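Long-range contacts in ParB domain protein nuclease (Sulfolobus solfataricus, PDB 5K5D), which probably acts in DNA segregation as an archaeal ParB-like partition protein, of the pNOB8 kind, built on a ParB-N domain: residues B[11-16]-B[74-79]; B[55-60]-B[79-84]. The protein carries 4 engineered substitutions. One frame throughout, in Å; residues are numbered along the deposited sequence.

Contact 1: residues B[11-16]-B[74-79]; sequences EEVVSI and FKEVKI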
loop_
_atom_site.group_PDB
_atom_site.type_symbol
_atom_site.label_atom_id
_atom_site.label_comp_id
_atom_site.label_asym_id
_atom_site.label_seq_id
_atom_site.Cartn_x
_atom_site.Cartn_y
_atom_site.Cartn_z
ATOM N N GLU B 11 2.073 -11.308 -25.709
ATOM C CA GLU B 11 3.491 -11.036 -25.538
ATOM C C GLU B 11 4.040 -10.423 -26.817
ATOM O O GLU B 11 3.881 -10.991 -27.897
ATOM C CB GLU B 11 4.237 -12.328 -25.197
ATOM C CG GLU B 11 5.403 -12.156 -24.228
ATOM C CD GLU B 11 6.646 -11.585 -24.885
ATOM O OE1 GLU B 11 6.692 -11.527 -26.132
ATOM O OE2 GLU B 11 7.581 -11.198 -24.154
ATOM N N GLU B 12 4.667 -9.257 -26.703
ATOM C CA GLU B 12 5.246 -8.607 -27.873
ATOM C C GLU B 12 6.477 -7.770 -27.547
ATOM O O GLU B 12 6.709 -7.401 -26.396
ATOM C CB GLU B 12 4.202 -7.757 -28.605
ATOM C CG GLU B 12 3.558 -6.676 -27.766
ATOM C CD GLU B 12 2.583 -5.829 -28.567
ATOM O OE1 GLU B 12 3.010 -4.795 -29.122
ATOM O OE2 GLU B 12 1.392 -6.195 -28.646
ATOM N N VAL B 13 7.266 -7.490 -28.578
ATOM C CA VAL B 13 8.448 -6.657 -28.441
ATOM C C VAL B 13 8.220 -5.333 -29.146
ATOM O O VAL B 13 7.698 -5.291 -30.260
ATOM C CB VAL B 13 9.688 -7.327 -29.038
ATOM C CG1 VAL B 13 10.904 -6.431 -28.862
ATOM C CG2 VAL B 13 9.917 -8.677 -28.388
ATOM N N VAL B 14 8.612 -4.251 -28.489
ATOM C CA VAL B 14 8.386 -2.918 -29.019
ATOM C C VAL B 14 9.616 -2.050 -28.810
ATOM O O VAL B 14 10.471 -2.368 -27.982
ATOM C CB VAL B 14 7.185 -2.250 -28.328
ATOM C CG1 VAL B 14 5.908 -3.006 -28.645
ATOM C CG2 VAL B 14 7.411 -2.184 -26.832
ATOM N N SER B 15 9.703 -0.959 -29.570
ATOM C CA SER B 15 10.779 0.005 -29.386
ATOM C C SER B 15 10.706 0.541 -27.964
ATOM O O SER B 15 9.619 0.790 -27.441
ATOM C CB SER B 15 10.675 1.151 -30.396
ATOM O OG SER B 15 9.574 1.995 -30.115
ATOM N N ILE B 16 11.866 0.705 -27.339
ATOM C CA ILE B 16 11.921 1.072 -25.931
ATOM C C ILE B 16 11.228 2.409 -25.657
ATOM O O ILE B 16 10.745 2.653 -24.552
ATOM C CB ILE B 16 13.375 1.099 -25.415
ATOM C CG1 ILE B 16 13.403 1.196 -23.889
ATOM C CG2 ILE B 16 14.156 2.234 -26.065
ATOM C CD1 ILE B 16 14.762 0.949 -23.297
ATOM N N PHE B 74 19.552 -0.321 -24.165
ATOM C CA PHE B 74 18.476 -1.135 -24.720
ATOM C C PHE B 74 17.648 -0.341 -25.727
ATOM O O PHE B 74 17.321 0.822 -25.495
ATOM C CB PHE B 74 17.587 -1.695 -23.609
ATOM C CG PHE B 74 18.248 -2.765 -22.787
ATOM C CD1 PHE B 74 19.278 -2.451 -21.916
ATOM C CD2 PHE B 74 17.838 -4.084 -22.883
ATOM C CE1 PHE B 74 19.887 -3.434 -21.159
ATOM C CE2 PHE B 74 18.443 -5.071 -22.128
ATOM C CZ PHE B 74 19.469 -4.746 -21.265
ATOM N N LYS B 75 17.324 -0.970 -26.852
ATOM C CA LYS B 75 16.585 -0.296 -27.915
ATOM C C LYS B 75 15.148 -0.795 -28.015
ATOM O O LYS B 75 14.291 -0.136 -28.602
ATOM C CB LYS B 75 17.298 -0.468 -29.261
ATOM C CG LYS B 75 18.687 0.155 -29.315
ATOM C CD LYS B 75 18.636 1.641 -28.979
ATOM C CE LYS B 75 20.033 2.235 -28.868
ATOM N NZ LYS B 75 19.994 3.682 -28.512
ATOM N N GLU B 76 14.889 -1.964 -27.443
ATOM C CA GLU B 76 13.548 -2.531 -27.473
ATOM C C GLU B 76 13.305 -3.433 -26.273
ATOM O O GLU B 76 14.219 -4.086 -25.771
ATOM C CB GLU B 76 13.289 -3.278 -28.787
ATOM C CG GLU B 76 14.126 -4.525 -29.006
ATOM C CD GLU B 76 13.844 -5.181 -30.350
ATOM O OE1 GLU B 76 13.523 -4.454 -31.316
ATOM O OE2 GLU B 76 13.936 -6.424 -30.438
ATOM N N VAL B 77 12.063 -3.459 -25.812
ATOM C CA VAL B 77 11.741 -4.170 -24.587
ATOM C C VAL B 77 10.553 -5.114 -24.758
ATOM O O VAL B 77 9.543 -4.763 -25.370
ATOM C CB VAL B 77 11.507 -3.182 -23.412
ATOM C CG1 VAL B 77 10.674 -1.997 -23.864
ATOM C CG2 VAL B 77 10.870 -3.886 -22.223
ATOM N N LYS B 78 10.703 -6.322 -24.228
ATOM C CA LYS B 78 9.635 -7.307 -24.220
ATOM C C LYS B 78 8.576 -6.868 -23.217
ATOM O O LYS B 78 8.901 -6.486 -22.093
ATOM C CB LYS B 78 10.195 -8.678 -23.827
ATOM C CG LYS B 78 11.337 -9.163 -24.715
ATOM C CD LYS B 78 12.419 -9.912 -23.925
ATOM C CE LYS B 78 11.935 -11.247 -23.382
ATOM N NZ LYS B 78 10.959 -11.094 -22.262
ATOM N N ILE B 79 7.312 -6.911 -23.623
ATOM C CA ILE B 79 6.227 -6.527 -22.730
ATOM C C ILE B 79 5.047 -7.498 -22.766
ATOM O O ILE B 79 4.932 -8.343 -23.660
ATOM C CB ILE B 79 5.700 -5.104 -23.039
ATOM C CG1 ILE B 79 5.002 -5.066 -24.402
ATOM C CG2 ILE B 79 6.827 -4.088 -22.974
ATOM C CD1 ILE B 79 4.331 -3.732 -24.710
#
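Glu-12 and Ile-79 exchange both backbone bonds of an antiparallel hydrogen-bonded pair, Glu-12 N to Ile-79 O and, shorter, Ile-79 N to Glu-12 O at 2.9 Å. Val-14 and Val-77 form the next such pair: Val-77 N bonds Val-14 O, and Val-14 N bonds Val-77 O at a longer 3.3 Å. A fifth bond, Ile-16 N to Lys-75 O (2.9 Å), carries the pairing past the strand end.

Apolar packing runs along the face of Val-14, Val-77 and Ile-79 and on past the strand end to Ile-16. Val-14 CG2 lies 4.0 Å from Ile-79 CD1, the two side chains crossing at about a right angle. CG1 of Ile-16, anti to its backbone N (chi1 -168°), lies 4.2 Å from Val-77 CG1, and its CD1 reaches Phe-74 CB at 3.9 Å and Phe-74 O. An alanine in place of Ile-16 would probably open a gap beside Val-77 and Phe-74.

On the face of Val-13 and Lys-78 the contacts are more exposed. Val-13 CG1 rests on the Glu-76 carboxylate, 3.4 Å from OE2, while CG2 meets Lys-78 CG. Glu-11 OE2 and Lys-78 NZ make a long salt bridge of 3.9 Å.

The contact joins edge strand 9-15 to strand 76-82 in the mixed sheet of the ParB-like N-terminal region. Strand 51-53 flanks 76-82 on its other side, with Leu-51 against Val-77 and Ala-53 against Ile-79; helix 63-71 packs on Ile-16, Phe-74 and Val-77 through Leu-66, Lys-70 and Met-69.

Contact 2: residues B[55-60]-B[79-84]; sequences RNYVLI and ILKYDF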
loop_
_atom_site.group_PDB
_atom_site.type_symbol
_atom_site.label_atom_id
_atom_site.label_comp_id
_atom_site.label_asym_id
_atom_site.label_seq_id
_atom_site.Cartn_x
_atom_site.Cartn_y
_atom_site.Cartn_z
ATOM N N ARG B 55 -3.228 -1.621 -23.358
ATOM C CA ARG B 55 -3.517 -1.627 -24.782
ATOM C C ARG B 55 -2.789 -0.515 -25.536
ATOM O O ARG B 55 -2.273 -0.733 -26.628
ATOM C CB ARG B 55 -5.025 -1.486 -24.971
ATOM C CG ARG B 55 -5.524 -1.856 -26.338
ATOM C CD ARG B 55 -6.954 -2.352 -26.237
ATOM N NE ARG B 55 -7.859 -1.345 -25.692
ATOM C CZ ARG B 55 -8.942 -1.628 -24.976
ATOM N NH1 ARG B 55 -9.243 -2.888 -24.701
ATOM N NH2 ARG B 55 -9.719 -0.653 -24.528
ATOM N N ASN B 56 -2.753 0.676 -24.951
ATOM C CA ASN B 56 -2.127 1.823 -25.599
ATOM C C ASN B 56 -0.675 2.010 -25.176
ATOM O O ASN B 56 -0.103 3.087 -25.344
ATOM C CB ASN B 56 -2.904 3.104 -25.288
ATOM C CG ASN B 56 -4.342 3.044 -25.766
ATOM O OD1 ASN B 56 -4.625 2.530 -26.849
ATOM N ND2 ASN B 56 -5.257 3.551 -24.949
ATOM N N TYR B 57 -0.086 0.955 -24.627
ATOM C CA TYR B 57 1.338 0.953 -24.310
ATOM C C TYR B 57 1.669 1.916 -23.177
ATOM O O TYR B 57 2.773 2.454 -23.099
ATOM C CB TYR B 57 2.164 1.240 -25.568
ATOM C CG TYR B 57 1.918 0.214 -26.653
ATOM C CD1 TYR B 57 0.980 0.440 -27.653
ATOM C CD2 TYR B 57 2.599 -0.997 -26.656
ATOM C CE1 TYR B 57 0.740 -0.503 -28.633
ATOM C CE2 TYR B 57 2.367 -1.945 -27.630
ATOM C CZ TYR B 57 1.436 -1.695 -28.615
ATOM O OH TYR B 57 1.201 -2.642 -29.584
ATOM N N VAL B 58 0.694 2.128 -22.301
ATOM C CA VAL B 58 0.929 2.827 -21.051
ATOM C C VAL B 58 1.556 1.841 -20.071
ATOM O O VAL B 58 0.982 0.789 -19.778
ATOM C CB VAL B 58 -0.382 3.391 -20.454
ATOM C CG1 VAL B 58 -0.142 3.951 -19.062
ATOM C CG2 VAL B 58 -0.970 4.451 -21.365
ATOM N N LEU B 59 2.745 2.183 -19.585
ATOM C CA LEU B 59 3.469 1.350 -18.638
ATOM C C LEU B 59 2.682 1.238 -17.335
ATOM O O LEU B 59 2.289 2.244 -16.741
ATOM C CB LEU B 59 4.842 1.962 -18.358
ATOM C CG LEU B 59 6.059 1.038 -18.271
ATOM C CD1 LEU B 59 6.948 1.447 -17.105
ATOM C CD2 LEU B 59 5.645 -0.416 -18.147
ATOM N N ILE B 60 2.451 0.011 -16.889
ATOM C CA ILE B 60 1.719 -0.212 -15.652
ATOM C C ILE B 60 2.688 -0.593 -14.552
ATOM O O ILE B 60 2.665 -0.030 -13.458
ATOM C CB ILE B 60 0.665 -1.324 -15.818
ATOM C CG1 ILE B 60 -0.448 -0.853 -16.753
ATOM C CG2 ILE B 60 0.091 -1.731 -14.467
ATOM C CD1 ILE B 60 -1.508 -1.900 -16.996
ATOM N N ILE B 79 7.312 -6.911 -23.623
ATOM C CA ILE B 79 6.227 -6.527 -22.730
ATOM C C ILE B 79 5.047 -7.498 -22.766
ATOM O O ILE B 79 4.932 -8.343 -23.660
ATOM C CB ILE B 79 5.700 -5.104 -23.039
ATOM C CG1 ILE B 79 5.002 -5.066 -24.402
ATOM C CG2 ILE B 79 6.827 -4.088 -22.974
ATOM C CD1 ILE B 79 4.331 -3.732 -24.710
ATOM N N LEU B 80 4.183 -7.376 -21.765
ATOM C CA LEU B 80 2.882 -8.018 -21.799
ATOM C C LEU B 80 1.835 -6.927 -22.006
ATOM O O LEU B 80 1.525 -6.167 -21.084
ATOM C CB LEU B 80 2.611 -8.786 -20.505
ATOM C CG LEU B 80 3.591 -9.910 -20.161
ATOM C CD1 LEU B 80 3.119 -10.688 -18.939
ATOM C CD2 LEU B 80 3.775 -10.843 -21.344
ATOM N N LYS B 81 1.317 -6.836 -23.228
ATOM C CA LYS B 81 0.270 -5.875 -23.540
ATOM C C LYS B 81 -1.092 -6.464 -23.196
ATOM O O LYS B 81 -1.566 -7.399 -23.846
ATOM C CB LYS B 81 0.313 -5.473 -25.015
ATOM C CG LYS B 81 -0.581 -4.291 -25.347
ATOM C CD LYS B 81 -0.512 -3.916 -26.819
ATOM C CE LYS B 81 -1.209 -4.950 -27.685
ATOM N NZ LYS B 81 -1.158 -4.572 -29.125
ATOM N N TYR B 82 -1.708 -5.914 -22.157
ATOM C CA TYR B 82 -3.024 -6.345 -21.724
ATOM C C TYR B 82 -4.101 -5.630 -22.522
ATOM O O TYR B 82 -3.919 -4.487 -22.942
ATOM C CB TYR B 82 -3.205 -6.075 -20.233
ATOM C CG TYR B 82 -2.497 -7.076 -19.369
ATOM C CD1 TYR B 82 -1.113 -7.062 -19.245
ATOM C CD2 TYR B 82 -3.210 -8.042 -18.674
ATOM C CE1 TYR B 82 -0.459 -7.990 -18.451
ATOM C CE2 TYR B 82 -2.563 -8.972 -17.879
ATOM C CZ TYR B 82 -1.192 -8.941 -17.774
ATOM O OH TYR B 82 -0.555 -9.866 -16.988
ATOM N N ASP B 83 -5.227 -6.307 -22.720
ATOM C CA ASP B 83 -6.279 -5.785 -23.574
ATOM C C ASP B 83 -7.284 -4.936 -22.808
ATOM O O ASP B 83 -8.472 -5.238 -22.772
ATOM C CB ASP B 83 -6.995 -6.924 -24.290
ATOM C CG ASP B 83 -8.029 -6.426 -25.271
ATOM O OD1 ASP B 83 -7.774 -5.383 -25.908
ATOM O OD2 ASP B 83 -9.094 -7.065 -25.395
ATOM N N PHE B 84 -6.801 -3.868 -22.196
ATOM C CA PHE B 84 -7.685 -2.937 -21.516
ATOM C C PHE B 84 -7.049 -1.558 -21.479
ATOM O O PHE B 84 -5.831 -1.425 -21.585
ATOM C CB PHE B 84 -8.010 -3.419 -20.101
ATOM C CG PHE B 84 -6.903 -3.192 -19.111
ATOM C CD1 PHE B 84 -5.908 -4.140 -18.933
ATOM C CD2 PHE B 84 -6.865 -2.036 -18.351
ATOM C CE1 PHE B 84 -4.894 -3.938 -18.020
ATOM C CE2 PHE B 84 -5.853 -1.828 -17.435
ATOM C CZ PHE B 84 -4.866 -2.781 -17.272
#
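Arg-55 meets Asp-83 and Phe-84 from its backbone N to its guanidinium. Its CB lies 3.5 Å from Phe-84 O, the acceptor of a straight bond from Arg-55 N (N-H...O 172°). CG, anti to the backbone N (chi1 -164°), leads on to CD, which comes to 3.2 Å of Asp-83 OD1. CZ lies against the backbone of Phe-84, whose CA sits over one face of the guanidinium, offset toward its rim. At the tip, NH1 gives a hydrogen bond of 3.1 Å to Asp-83 OD1, part of a salt bridge. The oxygen lies close to the guanidinium plane but is itself approached from above its carboxylate, the two planes being 66° apart.

Asp-83 is the centre of an inverse gamma turn, closed by a weak bond from Phe-84 N to Tyr-82 O, where the chain leaves strand 76-82 of the ParB-like N-terminal sheet. Strand 51-53 lies between 76-82 and 59-61, so residues 55-60, which lead from strand 51-53 into strand 59-61, meet 79-84 through side chains and one backbone bond beside the turn, not by strand pairing.

Lys-81 reaches the Tyr-57 ring with its CD, 3.5 Å from CZ, and its NZ donates to Tyr-57 OH at 3.1 Å. Glu-12 of strand 9-15 hydrogen-bonds the hydroxyl and forms a salt bridge with the ammonium. Ile-79 CD1 touches the ring's edge at CD2, 3.8 Å away, while Lys-18 makes a cation-pi contact with the same ring. Deeper in, Ile-60 CD1 and Phe-84 CZ approach tip to tip at 3.5 Å, against Leu-96 of helix 90-99.

In the fold
Contacts 1 and 2 follow one another along strand 76-82 and share Ile-79, which meets strand 9-15 in the first and Tyr-57 in the second; their centres are 12 Å apart. The two carboxylate oxygens of Glu-12 couple them, OE1 lying 2.8 Å from Tyr-57 OH and OE2 3.1 Å from Lys-81 NZ, so that one side chain of contact 1 spans both segments of contact 2. Beside this polar cluster, Val-14 CG1 packs on Tyr-57 CE2 at 3.8 Å. Elsewhere along the strands, Glu-11 CG touches Leu-80 CD2 at 3.6 Å. The edge strand of contact 1 is thereby tied to the 55-60 segment of contact 2, all within the ParB-like N-terminal region.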